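Putative endo-1,4-beta-xylanase (PDB 5MSX) probably hydrolyses O-glycosidic bonds as a family 43 glycoside hydrolase, consistent with an arabinofuranosidase acting on plant pectin. Local coordinates at residues G163-F168 against A175-D180; I203-K206 against Y211-L214; L128-D133 against D180-D185; V67-D72 against K121-F126. All blocks are in the same frame, centred on the assembly; numbering follows the deposited sequence.

Contact 1 (G163-F168 against A175-D180); sequences GQAYVF and AKLNED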
loop_
_atom_site.group_PDB
_atom_site.type_symbol
_atom_site.label_atom_id
_atom_site.label_comp_id
_atom_site.label_asym_id
_atom_site.label_seq_id
_atom_site.Cartn_x
_atom_site.Cartn_y
_atom_site.Cartn_z
ATOM N N GLY C 163 -0.069 9.373 7.732
ATOM C CA GLY C 163 -0.417 8.152 7.005
ATOM C C GLY C 163 -1.330 7.179 7.738
ATOM O O GLY C 163 -1.793 6.211 7.134
ATOM N N GLN C 164 -1.586 7.402 9.025
ATOM C CA GLN C 164 -2.431 6.484 9.764
ATOM C C GLN C 164 -3.875 6.643 9.257
ATOM O O GLN C 164 -4.430 7.744 9.266
ATOM C CB GLN C 164 -2.379 6.757 11.267
ATOM C CG GLN C 164 -3.292 5.851 12.069
ATOM C CD GLN C 164 -2.851 4.414 11.999
ATOM O OE1 GLN C 164 -1.752 4.104 12.432
ATOM N NE2 GLN C 164 -3.679 3.536 11.418
ATOM N N ALA C 165 -4.446 5.539 8.809
ATOM C CA ALA C 165 -5.833 5.497 8.364
ATOM C C ALA C 165 -6.761 5.027 9.494
ATOM O O ALA C 165 -6.353 4.261 10.366
ATOM C CB ALA C 165 -5.969 4.619 7.131
ATOM N N TYR C 166 -8.013 5.511 9.452
ATOM C CA TYR C 166 -9.069 5.227 10.429
ATOM C C TYR C 166 -10.386 4.992 9.712
ATOM O O TYR C 166 -10.676 5.622 8.688
ATOM C CB TYR C 166 -9.280 6.393 11.415
ATOM C CG TYR C 166 -8.082 6.792 12.222
ATOM C CD1 TYR C 166 -7.144 7.668 11.718
ATOM C CD2 TYR C 166 -7.894 6.299 13.503
ATOM C CE1 TYR C 166 -6.017 8.017 12.458
ATOM C CE2 TYR C 166 -6.794 6.648 14.259
ATOM C CZ TYR C 166 -5.849 7.503 13.732
ATOM O OH TYR C 166 -4.774 7.863 14.499
ATOM N N VAL C 167 -11.189 4.090 10.263
ATOM C CA VAL C 167 -12.546 3.867 9.795
ATOM C C VAL C 167 -13.506 4.254 10.928
ATOM O O VAL C 167 -13.340 3.824 12.057
ATOM C CB VAL C 167 -12.772 2.433 9.248
ATOM C CG1 VAL C 167 -12.460 1.336 10.275
ATOM C CG2 VAL C 167 -14.191 2.324 8.690
ATOM N N PHE C 168 -14.447 5.140 10.613
ATOM C CA PHE C 168 -15.536 5.551 11.489
ATOM C C PHE C 168 -16.835 4.920 10.989
ATOM O O PHE C 168 -17.067 4.874 9.805
ATOM C CB PHE C 168 -15.702 7.075 11.420
ATOM C CG PHE C 168 -14.586 7.846 12.039
ATOM C CD1 PHE C 168 -13.471 8.193 11.293
ATOM C CD2 PHE C 168 -14.651 8.235 13.371
ATOM C CE1 PHE C 168 -12.433 8.915 11.864
ATOM C CE2 PHE C 168 -13.609 8.964 13.962
ATOM C CZ PHE C 168 -12.509 9.305 13.199
ATOM N N ALA C 175 -12.036 2.773 14.664
ATOM C CA ALA C 175 -10.873 1.902 14.787
ATOM C C ALA C 175 -9.829 2.300 13.743
ATOM O O ALA C 175 -10.188 2.808 12.668
ATOM C CB ALA C 175 -11.293 0.461 14.566
ATOM N N LYS C 176 -8.551 2.038 14.026
ATOM C CA LYS C 176 -7.512 2.177 13.001
ATOM C C LYS C 176 -7.734 1.197 11.853
ATOM O O LYS C 176 -8.339 0.141 12.029
ATOM C CB LYS C 176 -6.112 1.980 13.575
ATOM C CG LYS C 176 -5.715 3.083 14.539
ATOM C CD LYS C 176 -4.284 2.911 15.026
ATOM C CE LYS C 176 -3.885 4.120 15.827
ATOM N NZ LYS C 176 -2.633 3.840 16.565
ATOM N N LEU C 177 -7.233 1.576 10.687
ATOM C CA LEU C 177 -7.272 0.772 9.492
ATOM C C LEU C 177 -5.821 0.527 9.079
ATOM O O LEU C 177 -4.989 1.446 9.103
ATOM C CB LEU C 177 -8.024 1.545 8.421
ATOM C CG LEU C 177 -8.597 0.880 7.184
ATOM C CD1 LEU C 177 -9.571 -0.261 7.546
ATOM C CD2 LEU C 177 -9.284 1.937 6.302
ATOM N N ASN C 178 -5.503 -0.708 8.711
ATOM C CA ASN C 178 -4.136 -1.052 8.257
ATOM C C ASN C 178 -3.791 -0.454 6.901
ATOM O O ASN C 178 -4.681 -0.036 6.166
ATOM C CB ASN C 178 -3.953 -2.578 8.222
ATOM C CG ASN C 178 -4.136 -3.220 9.585
ATOM O OD1 ASN C 178 -4.387 -4.412 9.694
ATOM N ND2 ASN C 178 -4.011 -2.435 10.627
ATOM N N GLU C 179 -2.500 -0.471 6.549
ATOM C CA GLU C 179 -2.011 0.089 5.275
ATOM C C GLU C 179 -2.560 -0.599 4.052
ATOM O O GLU C 179 -2.668 0.023 2.996
ATOM C CB GLU C 179 -0.478 0.071 5.163
ATOM C CG GLU C 179 0.261 0.703 6.332
ATOM C CD GLU C 179 0.695 -0.338 7.346
ATOM O OE1 GLU C 179 -0.182 -0.833 8.103
ATOM O OE2 GLU C 179 1.905 -0.673 7.364
ATOM N N ASP C 180 -2.903 -1.874 4.174
ATOM C CA ASP C 180 -3.662 -2.552 3.119
ATOM C C ASP C 180 -5.102 -1.954 2.910
ATOM O O ASP C 180 -5.771 -2.312 1.945
ATOM C CB ASP C 180 -3.723 -4.085 3.359
ATOM C CG ASP C 180 -4.509 -4.478 4.624
ATOM O OD1 ASP C 180 -5.178 -3.634 5.245
ATOM O OD2 ASP C 180 -4.443 -5.654 5.018
HETATM O O HOH W 1 -3.034 2.879 8.072
#
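The beta hairpin of strands 165-169 and 173-177, where Val167 pairs with Ala175, shows how a side chain and a water can finish a ladder where its regular bonding gives out. Val167 and Ala175 form a regular antiparallel hydrogen-bonded pair: Val167 N gives to Ala175 O at 2.9 Å, and Ala175 N returns to Val167 O at 3.1 Å. At the other end Leu177 N reaches Ala165 O at 2.8 Å, from well above the carbonyl plane. That oxygen takes a second donor, Gln164 NE2, 3.0 Å from Ala165 O, on a nearly straight bond (175°) with Ala165 O in the plane of the Gln164 amide. The Gln164 side chain leaves with CG opposite the backbone N (chi1 178°) and then bends at chi2 (66°), which folds the amide back over its own strand. Between the strands, a water accepts from Ala165 N and donates to Leu177 O at 2.6 Å. The Gln164 side chain crosses that of Lys176 at about a right angle, Gln164 CD lying 3.7 Å from Lys176 CD, while Lys176 runs beside Tyr166 in the same direction, its CG 3.7 Å from Tyr166 CE2. Replacing Gln164 with an alanine would probably leave Ala165 O with one protein donor fewer and Lys176 without the flat group lying across it. Gln164 OE1 is also weakly bonded to Lys318 of the second subunit. Such a hairpin forms the two middle strands of a four-stranded antiparallel sheet, as in the blades of the family 43 beta-propeller.

Contact 2 (I203-K206 against Y211-L214); sequences IFFK and YYYL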
loop_
_atom_site.group_PDB
_atom_site.type_symbol
_atom_site.label_atom_id
_atom_site.label_comp_id
_atom_site.label_asym_id
_atom_site.label_seq_id
_atom_site.Cartn_x
_atom_site.Cartn_y
_atom_site.Cartn_z
ATOM N N ILE C 203 -19.387 11.832 9.911
ATOM C CA ILE C 203 -18.565 12.643 9.043
ATOM C C ILE C 203 -17.373 12.995 9.876
ATOM O O ILE C 203 -17.546 13.371 11.019
ATOM C CB ILE C 203 -19.304 13.956 8.622
ATOM C CG1 ILE C 203 -20.531 13.607 7.752
ATOM C CG2 ILE C 203 -18.349 14.977 7.964
ATOM C CD1 ILE C 203 -21.467 14.816 7.516
ATOM N N PHE C 204 -16.175 12.851 9.317
ATOM C CA PHE C 204 -14.939 13.202 10.021
ATOM C C PHE C 204 -14.009 13.953 9.085
ATOM O O PHE C 204 -13.812 13.559 7.911
ATOM C CB PHE C 204 -14.228 11.954 10.559
ATOM C CG PHE C 204 -13.058 12.269 11.435
ATOM C CD1 PHE C 204 -11.798 12.479 10.882
ATOM C CD2 PHE C 204 -13.212 12.380 12.816
ATOM C CE1 PHE C 204 -10.711 12.786 11.685
ATOM C CE2 PHE C 204 -12.140 12.696 13.619
ATOM C CZ PHE C 204 -10.872 12.894 13.051
ATOM N N PHE C 205 -13.436 15.034 9.604
ATOM C CA PHE C 205 -12.418 15.789 8.885
ATOM C C PHE C 205 -11.515 16.579 9.841
ATOM O O PHE C 205 -11.849 16.812 11.023
ATOM C CB PHE C 205 -13.027 16.704 7.827
ATOM C CG PHE C 205 -13.867 17.798 8.392
ATOM C CD1 PHE C 205 -15.212 17.577 8.673
ATOM C CD2 PHE C 205 -13.325 19.056 8.665
ATOM C CE1 PHE C 205 -15.992 18.605 9.214
ATOM C CE2 PHE C 205 -14.111 20.058 9.238
ATOM C CZ PHE C 205 -15.429 19.823 9.516
ATOM N N LYS C 206 -10.375 16.993 9.294
ATOM C CA LYS C 206 -9.371 17.738 10.019
ATOM C C LYS C 206 -9.212 19.106 9.349
ATOM O O LYS C 206 -9.017 19.166 8.150
ATOM C CB LYS C 206 -8.035 17.007 9.978
ATOM C CG LYS C 206 -6.946 17.644 10.840
ATOM C CD LYS C 206 -5.619 16.916 10.674
ATOM C CE LYS C 206 -4.650 17.216 11.815
ATOM N NZ LYS C 206 -3.474 16.345 11.590
ATOM N N TYR C 211 -9.561 18.209 14.755
ATOM C CA TYR C 211 -10.320 17.060 14.311
ATOM C C TYR C 211 -11.801 17.260 14.656
ATOM O O TYR C 211 -12.125 17.629 15.781
ATOM C CB TYR C 211 -9.800 15.798 15.004
ATOM C CG TYR C 211 -8.356 15.421 14.730
ATOM C CD1 TYR C 211 -7.962 14.895 13.490
ATOM C CD2 TYR C 211 -7.393 15.523 15.724
ATOM C CE1 TYR C 211 -6.655 14.525 13.253
ATOM C CE2 TYR C 211 -6.068 15.164 15.489
ATOM C CZ TYR C 211 -5.709 14.659 14.267
ATOM O OH TYR C 211 -4.408 14.257 14.058
ATOM N N TYR C 212 -12.673 17.045 13.669
ATOM C CA TYR C 212 -14.124 17.253 13.775
ATOM C C TYR C 212 -14.851 15.944 13.563
ATOM O O TYR C 212 -14.698 15.314 12.525
ATOM C CB TYR C 212 -14.593 18.267 12.732
ATOM C CG TYR C 212 -14.061 19.650 12.963
ATOM C CD1 TYR C 212 -12.840 20.064 12.412
ATOM C CD2 TYR C 212 -14.749 20.549 13.759
ATOM C CE1 TYR C 212 -12.342 21.340 12.631
ATOM C CE2 TYR C 212 -14.241 21.818 14.004
ATOM C CZ TYR C 212 -13.050 22.217 13.417
ATOM O OH TYR C 212 -12.536 23.492 13.674
ATOM N N TYR C 213 -15.622 15.521 14.567
ATOM C CA TYR C 213 -16.466 14.345 14.479
ATOM C C TYR C 213 -17.935 14.772 14.543
ATOM O O TYR C 213 -18.426 15.172 15.590
ATOM C CB TYR C 213 -16.161 13.349 15.623
ATOM C CG TYR C 213 -17.045 12.158 15.552
ATOM C CD1 TYR C 213 -16.868 11.239 14.557
ATOM C CD2 TYR C 213 -18.102 11.977 16.446
ATOM C CE1 TYR C 213 -17.724 10.180 14.407
ATOM C CE2 TYR C 213 -18.962 10.896 16.323
ATOM C CZ TYR C 213 -18.781 10.009 15.293
ATOM O OH TYR C 213 -19.582 8.907 15.123
ATOM N N LEU C 214 -18.616 14.655 13.414
ATOM C CA LEU C 214 -20.035 14.984 13.281
ATOM C C LEU C 214 -20.801 13.683 13.221
ATOM O O LEU C 214 -20.382 12.759 12.515
ATOM C CB LEU C 214 -20.298 15.762 11.961
ATOM C CG LEU C 214 -19.854 17.228 11.838
ATOM C CD1 LEU C 214 -18.377 17.428 12.083
ATOM C CD2 LEU C 214 -20.226 17.728 10.448
#
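Lys206 NZ is gripped by several groups: across the hairpin it makes a weak hydrogen bond to Tyr211 OH at 3.4 Å, and it forms salt bridges with Asp160 and Asp161. The Tyr211 hydroxyl is itself bonded to Asp160, so lysine, phenol and carboxylate close into one small network. The extended lysine chain lies alongside the Tyr211 side chain, with Lys206 CE 3.7 Å from Tyr211 CE1. On this same face of the sheet, Phe204 CZ comes within 3.6 Å of Tyr211 CD1; the two rings meet rim to rim, their planes 27° apart. Phe168 stacks on Phe204, and Phe158 meets that ring edge-to-face. The opposite face carries Ile203, Phe205, Tyr212 and Leu214. Phe205 has its CG between the backbone N and the carbonyl carbon (chi1 66°), a torsion that turns its ring back toward the neighbouring strand. Tyr212 CB there makes a CH-pi contact over the ring, 3.8 Å from the Phe205 centroid, whereas the two rings are nearly parallel (16°) but slid so far apart that they barely overlap. Leu214 CD1 extends the apolar row, 3.9 Å from Phe205 CE1. Between the two faces runs a regular antiparallel ladder, in which Tyr212 N gives to Phe205 O at 2.8 Å. The chemistry is divided accordingly: the face of Ile203, Phe205 and Leu214 is largely apolar, its one phenol, Tyr212, passing its hydroxyl to Gly299 O, and the other grades from aromatic packing into a charge network that probably steadies the lysine's positive charge.

Contact 3 (L128-D133 against D180-D185); sequences LARGKD and DMITVD. With EDO (1,2-ethanediol), chain Q.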
loop_
_atom_site.group_PDB
_atom_site.type_symbol
_atom_site.label_atom_id
_atom_site.label_comp_id
_atom_site.label_asym_id
_atom_site.label_seq_id
_atom_site.Cartn_x
_atom_site.Cartn_y
_atom_site.Cartn_z
ATOM N N LEU C 128 -14.859 -6.286 -4.830
ATOM C CA LEU C 128 -14.523 -6.591 -3.437
ATOM C C LEU C 128 -12.995 -6.759 -3.318
ATOM O O LEU C 128 -12.359 -7.338 -4.200
ATOM C CB LEU C 128 -15.240 -7.830 -2.940
ATOM C CG LEU C 128 -16.724 -7.679 -2.614
ATOM C CD1 LEU C 128 -17.272 -8.985 -2.076
ATOM C CD2 LEU C 128 -16.932 -6.571 -1.593
ATOM N N ALA C 129 -12.430 -6.180 -2.262
ATOM C CA ALA C 129 -10.983 -6.136 -2.059
ATOM C C ALA C 129 -10.449 -7.423 -1.436
ATOM O O ALA C 129 -9.281 -7.747 -1.615
ATOM C CB ALA C 129 -10.616 -4.947 -1.199
ATOM N N ARG C 130 -11.315 -8.110 -0.690
ATOM C CA ARG C 130 -11.062 -9.411 -0.094
ATOM C C ARG C 130 -12.053 -10.425 -0.643
ATOM O O ARG C 130 -13.194 -10.069 -0.938
ATOM C CB ARG C 130 -11.292 -9.361 1.418
ATOM C CG ARG C 130 -10.193 -8.670 2.162
ATOM C CD ARG C 130 -10.063 -9.150 3.594
ATOM N NE ARG C 130 -10.516 -8.125 4.512
ATOM C CZ ARG C 130 -11.735 -8.024 5.019
ATOM N NH1 ARG C 130 -12.688 -8.908 4.724
ATOM N NH2 ARG C 130 -11.997 -7.017 5.844
ATOM N N GLY C 131 -11.614 -11.685 -0.765
ATOM C CA GLY C 131 -12.511 -12.813 -1.067
ATOM C C GLY C 131 -12.936 -12.801 -2.514
ATOM O O GLY C 131 -12.399 -12.025 -3.312
ATOM N N LYS C 132 -13.902 -13.655 -2.861
ATOM C CA LYS C 132 -14.456 -13.675 -4.217
ATOM C C LYS C 132 -15.354 -12.449 -4.431
ATOM O O LYS C 132 -16.120 -12.065 -3.528
ATOM C CB LYS C 132 -15.241 -14.966 -4.460
ATOM N N ASP C 133 -15.248 -11.834 -5.608
ATOM C CA ASP C 133 -16.120 -10.712 -5.975
ATOM C C ASP C 133 -17.616 -11.088 -6.210
ATOM O O ASP C 133 -18.114 -11.028 -7.328
ATOM C CB ASP C 133 -15.570 -9.961 -7.204
ATOM C CG ASP C 133 -16.235 -8.585 -7.392
ATOM O OD1 ASP C 133 -16.679 -7.976 -6.386
ATOM O OD2 ASP C 133 -16.328 -8.109 -8.533
ATOM N N ASP C 180 -2.903 -1.874 4.174
ATOM C CA ASP C 180 -3.662 -2.552 3.119
ATOM C C ASP C 180 -5.102 -1.954 2.910
ATOM O O ASP C 180 -5.771 -2.312 1.945
ATOM C CB ASP C 180 -3.723 -4.085 3.359
ATOM C CG ASP C 180 -4.509 -4.478 4.624
ATOM O OD1 ASP C 180 -5.178 -3.634 5.245
ATOM O OD2 ASP C 180 -4.443 -5.654 5.018
ATOM N N MET C 181 -5.570 -1.111 3.841
ATOM C CA MET C 181 -6.869 -0.397 3.740
ATOM C C MET C 181 -8.123 -1.301 3.783
ATOM O O MET C 181 -9.236 -0.859 3.437
ATOM C CB MET C 181 -6.884 0.497 2.487
ATOM C CG MET C 181 -5.797 1.568 2.499
ATOM S SD MET C 181 -6.008 2.772 3.837
ATOM C CE MET C 181 -7.403 3.660 3.123
ATOM N N ILE C 182 -7.941 -2.570 4.178
ATOM C CA ILE C 182 -9.039 -3.510 4.252
ATOM C C ILE C 182 -9.150 -4.267 5.575
ATOM O O ILE C 182 -10.121 -4.963 5.796
ATOM C CB ILE C 182 -9.008 -4.465 3.048
ATOM C CG1 ILE C 182 -7.785 -5.368 3.058
ATOM C CG2 ILE C 182 -9.002 -3.669 1.752
ATOM C CD1 ILE C 182 -7.776 -6.312 1.872
ATOM N N THR C 183 -8.186 -4.103 6.462
ATOM C CA THR C 183 -8.119 -4.863 7.687
ATOM C C THR C 183 -8.322 -3.850 8.784
ATOM O O THR C 183 -7.518 -2.930 8.928
ATOM C CB THR C 183 -6.720 -5.498 7.849
ATOM O OG1 THR C 183 -6.397 -6.281 6.686
ATOM C CG2 THR C 183 -6.659 -6.360 9.093
ATOM N N VAL C 184 -9.367 -4.043 9.569
ATOM C CA VAL C 184 -9.662 -3.184 10.666
ATOM C C VAL C 184 -8.876 -3.652 11.865
ATOM O O VAL C 184 -8.749 -4.832 12.068
ATOM C CB VAL C 184 -11.161 -3.182 10.988
ATOM C CG1 VAL C 184 -11.432 -2.237 12.151
ATOM C CG2 VAL C 184 -11.946 -2.757 9.752
ATOM N N ASP C 185 -8.365 -2.720 12.663
ATOM C CA ASP C 185 -7.610 -3.072 13.871
ATOM C C ASP C 185 -8.535 -3.629 14.950
ATOM O O ASP C 185 -9.713 -3.217 15.075
ATOM C CB ASP C 185 -6.892 -1.839 14.421
ATOM C CG ASP C 185 -5.898 -2.166 15.517
ATOM O OD1 ASP C 185 -4.943 -2.944 15.275
ATOM O OD2 ASP C 185 -6.062 -1.618 16.619
HETATM C C1 EDO Q . -8.805 -13.138 0.769
HETATM O O1 EDO Q . -8.666 -12.233 -0.339
HETATM C C2 EDO Q . -8.797 -14.577 0.258
HETATM O O2 EDO Q . -9.898 -14.870 -0.619
#
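Ile182 is the residue that Ala129 and Arg130 hold, and the residues around it illustrate how a turn can present a single side chain and carbonyl to a distant loop. The segment starts with Asp180, whose OD1 accepts from Ile182 N at 3.1 Å on a straight bond (171°), forming an Asx turn. Its OD2 takes the Thr183 hydroxyl on the syn side, 2.6 Å from Thr183 OG1. Ile182 follows with CG1 between the backbone N and the carbonyl carbon (chi1 66°), a torsion that sends CG2 toward Ala129 and CG1, with CD1, toward Arg130. CG2 meets Ala129 CB at 3.6 Å, and CD1 touches Arg130 CG at 3.4 Å as the two longer side chains slide past each other in opposite directions. The Ile182 carbonyl then receives Arg130 NH2 at 2.8 Å, almost head-on to the oxygen and near the guanidinium plane; NE adds a weak bond to the same oxygen at 3.4 Å. Arg130 NH1 goes to Thr143 O, so the group is shared among backbone carbonyls. A leucine in place of Arg130 would probably leave both Ile182 O and Thr143 O without their cationic donor. Beyond Thr183, Val184 turns to pack on Ala175 and Leu177, and Asp185 forms a salt bridge with Lys316 of the third subunit. On the first segment an ethanediol, probably from the crystallisation liquor, takes a hydrogen bond from Gly131 N and also bonds to Asp270 of that subunit. The chemistry implies a buried guanidinium held in place by neutral carbonyls, the carboxylate of Asp180 being spent on shaping the turn.

Contact 4 (V67-D72 against K121-F126); sequences VWKSKD and KPEGPF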
loop_
_atom_site.group_PDB
_atom_site.type_symbol
_atom_site.label_atom_id
_atom_site.label_comp_id
_atom_site.label_asym_id
_atom_site.label_seq_id
_atom_site.Cartn_x
_atom_site.Cartn_y
_atom_site.Cartn_z
ATOM N N VAL C 67 -22.335 6.667 -9.692
ATOM C CA VAL C 67 -21.586 7.844 -9.286
ATOM C C VAL C 67 -21.911 8.967 -10.240
ATOM O O VAL C 67 -21.735 8.824 -11.433
ATOM C CB VAL C 67 -20.052 7.602 -9.218
ATOM C CG1 VAL C 67 -19.442 7.259 -10.585
ATOM C CG2 VAL C 67 -19.368 8.827 -8.635
ATOM N N TRP C 68 -22.382 10.087 -9.712
ATOM C CA TRP C 68 -22.638 11.266 -10.515
ATOM C C TRP C 68 -21.397 12.139 -10.523
ATOM O O TRP C 68 -20.699 12.235 -9.499
ATOM C CB TRP C 68 -23.802 12.048 -9.933
ATOM C CG TRP C 68 -25.118 11.377 -9.956
ATOM C CD1 TRP C 68 -25.566 10.408 -9.116
ATOM C CD2 TRP C 68 -26.190 11.654 -10.863
ATOM N NE1 TRP C 68 -26.843 10.045 -9.464
ATOM C CE2 TRP C 68 -27.252 10.810 -10.523
ATOM C CE3 TRP C 68 -26.339 12.520 -11.942
ATOM C CZ2 TRP C 68 -28.466 10.825 -11.205
ATOM C CZ3 TRP C 68 -27.543 12.537 -12.610
ATOM C CH2 TRP C 68 -28.586 11.694 -12.247
ATOM N N LYS C 69 -21.111 12.752 -11.670
ATOM C CA LYS C 69 -19.948 13.584 -11.861
ATOM C C LYS C 69 -20.350 14.904 -12.473
ATOM O O LYS C 69 -21.342 14.988 -13.211
ATOM C CB LYS C 69 -18.947 12.929 -12.825
ATOM C CG LYS C 69 -18.331 11.625 -12.353
ATOM C CD LYS C 69 -17.655 10.857 -13.503
ATOM C CE LYS C 69 -16.626 11.695 -14.253
ATOM N NZ LYS C 69 -15.619 10.862 -14.971
ATOM N N SER C 70 -19.521 15.904 -12.210
ATOM C CA SER C 70 -19.723 17.248 -12.650
ATOM C C SER C 70 -18.404 18.010 -12.710
ATOM O O SER C 70 -17.582 17.934 -11.779
ATOM C CB SER C 70 -20.623 17.977 -11.648
ATOM O OG SER C 70 -20.872 19.291 -12.080
ATOM N N LYS C 71 -18.233 18.814 -13.757
ATOM C CA LYS C 71 -17.061 19.670 -13.870
ATOM C C LYS C 71 -17.230 20.966 -13.101
ATOM O O LYS C 71 -16.241 21.585 -12.696
ATOM C CB LYS C 71 -16.766 19.959 -15.333
ATOM C CG LYS C 71 -16.450 18.695 -16.115
ATOM C CD LYS C 71 -15.969 18.999 -17.529
ATOM C CE LYS C 71 -15.548 17.727 -18.256
ATOM N NZ LYS C 71 -16.730 17.025 -18.828
ATOM N N ASP C 72 -18.475 21.383 -12.897
ATOM C CA ASP C 72 -18.758 22.715 -12.348
ATOM C C ASP C 72 -19.629 22.722 -11.076
ATOM O O ASP C 72 -19.860 23.788 -10.516
ATOM C CB ASP C 72 -19.414 23.602 -13.424
ATOM C CG ASP C 72 -20.738 23.025 -13.963
ATOM O OD1 ASP C 72 -21.192 21.934 -13.554
ATOM O OD2 ASP C 72 -21.356 23.673 -14.822
ATOM N N LYS C 121 -9.631 3.485 -10.842
ATOM C CA LYS C 121 -10.077 4.868 -10.951
ATOM C C LYS C 121 -11.431 5.060 -10.261
ATOM O O LYS C 121 -12.124 4.070 -9.941
ATOM C CB LYS C 121 -10.109 5.298 -12.415
ATOM C CG LYS C 121 -10.980 4.467 -13.320
ATOM C CD LYS C 121 -10.767 4.913 -14.755
ATOM C CE LYS C 121 -11.789 4.298 -15.699
ATOM N NZ LYS C 121 -11.730 2.811 -15.615
ATOM N N PRO C 122 -11.802 6.321 -9.979
ATOM C CA PRO C 122 -13.069 6.558 -9.248
ATOM C C PRO C 122 -14.327 6.121 -9.997
ATOM O O PRO C 122 -15.340 5.869 -9.372
ATOM C CB PRO C 122 -13.040 8.066 -8.975
ATOM C CG PRO C 122 -12.031 8.624 -9.939
ATOM C CD PRO C 122 -11.011 7.555 -10.097
ATOM N N GLU C 123 -14.237 5.942 -11.315
ATOM C CA GLU C 123 -15.347 5.399 -12.130
ATOM C C GLU C 123 -15.517 3.873 -12.022
ATOM O O GLU C 123 -16.451 3.324 -12.563
ATOM C CB GLU C 123 -15.155 5.774 -13.604
ATOM C CG GLU C 123 -15.168 7.279 -13.912
ATOM C CD GLU C 123 -13.864 8.014 -13.609
ATOM O OE1 GLU C 123 -13.907 9.265 -13.636
ATOM O OE2 GLU C 123 -12.821 7.377 -13.305
ATOM N N GLY C 124 -14.624 3.188 -11.322
ATOM C CA GLY C 124 -14.634 1.738 -11.273
ATOM C C GLY C 124 -14.029 1.167 -12.550
ATOM O O GLY C 124 -13.451 1.917 -13.334
ATOM N N PRO C 125 -14.189 -0.132 -12.812
ATOM C CA PRO C 125 -15.035 -1.024 -12.019
ATOM C C PRO C 125 -14.420 -1.347 -10.672
ATOM O O PRO C 125 -13.250 -1.691 -10.607
ATOM C CB PRO C 125 -15.112 -2.295 -12.879
ATOM C CG PRO C 125 -13.887 -2.240 -13.730
ATOM C CD PRO C 125 -13.709 -0.791 -14.041
ATOM N N PHE C 126 -15.211 -1.211 -9.615
ATOM C CA PHE C 126 -14.798 -1.603 -8.306
ATOM C C PHE C 126 -15.047 -3.085 -8.144
ATOM O O PHE C 126 -15.930 -3.633 -8.810
ATOM C CB PHE C 126 -15.545 -0.794 -7.239
ATOM C CG PHE C 126 -14.986 0.579 -7.022
ATOM C CD1 PHE C 126 -15.344 1.632 -7.849
ATOM C CD2 PHE C 126 -14.082 0.818 -5.992
ATOM C CE1 PHE C 126 -14.819 2.902 -7.658
ATOM C CE2 PHE C 126 -13.566 2.097 -5.775
ATOM C CZ PHE C 126 -13.926 3.133 -6.612
#
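The salt bridge of Lys69 and Glu123 is unusual in its approach: NZ meets OE1 on the anti side of the carboxylate, 17° out of its plane, at 2.7 Å between Lys69 NZ and Glu123 OE1. The two side chains cross at about a right angle. Each is bent, the lysine at chi3 (54°) and the glutamate at chi2 (79°), and the bends bring NZ to OE1. OE1 also accepts from the hydroxyl of Tyr47 on strand 45-52, the strand that pairs with 67-70. Strand and turn otherwise meet lightly: Val67 points its CB toward the turn, and its CG1 stands 4.5 Å from Pro122 O, a carbonyl that Tyr49, from the same strand 45-52, also reaches through its hydroxyl. Glu123 is presented by a type I turn from Lys121 to Gly124, closed by Gly124 N giving to Lys121 O at 3.0 Å. A second tie runs over the same turn, Lys121 NZ reaching Gly124 O at 3.0 Å in the carbonyl plane, and a cis peptide before Pro125 carries the chain onward. The example illustrates a general point, that a loop can be fastened to a sheet by one charged pair together with two tyrosine hydroxyls lent to the turn by a neighbouring strand, when that turn is closed by internal hydrogen bonds. Two donors converging on Glu123 OE1 would probably favour the ionised carboxylate, and the partly exposed setting of Lys69 and Glu123 suggests that solvent probably moderates the pairing.

How the contacts relate
Contacts 1, 2 and 3 form a connected group, whereas contact 4 stands apart. Contact 1 touches contact 2 through Phe168 and Phe204, whose CZ and CD2 atoms lie 3.2 Å apart, so neighbouring hairpins share an aromatic layer. It is nested in the loop closed by contact 3 and shares Asp180 with it; Lys176 O and Asp185 N, 2.9 Å apart, probably hydrogen-bond. Contact 4 adjoins contact 3 only along the chain, their centres about 21 Å apart. The hairpins lie near the predicted active site: the Tyr213 side chain lies about 8 Å from that of Glu200, the predicted proton donor, and that of Val167 about 9 Å from that of Asp154, predicted to tune the proton donor, while the side chain of Ile203 is about 6 Å from a bound calcium ion.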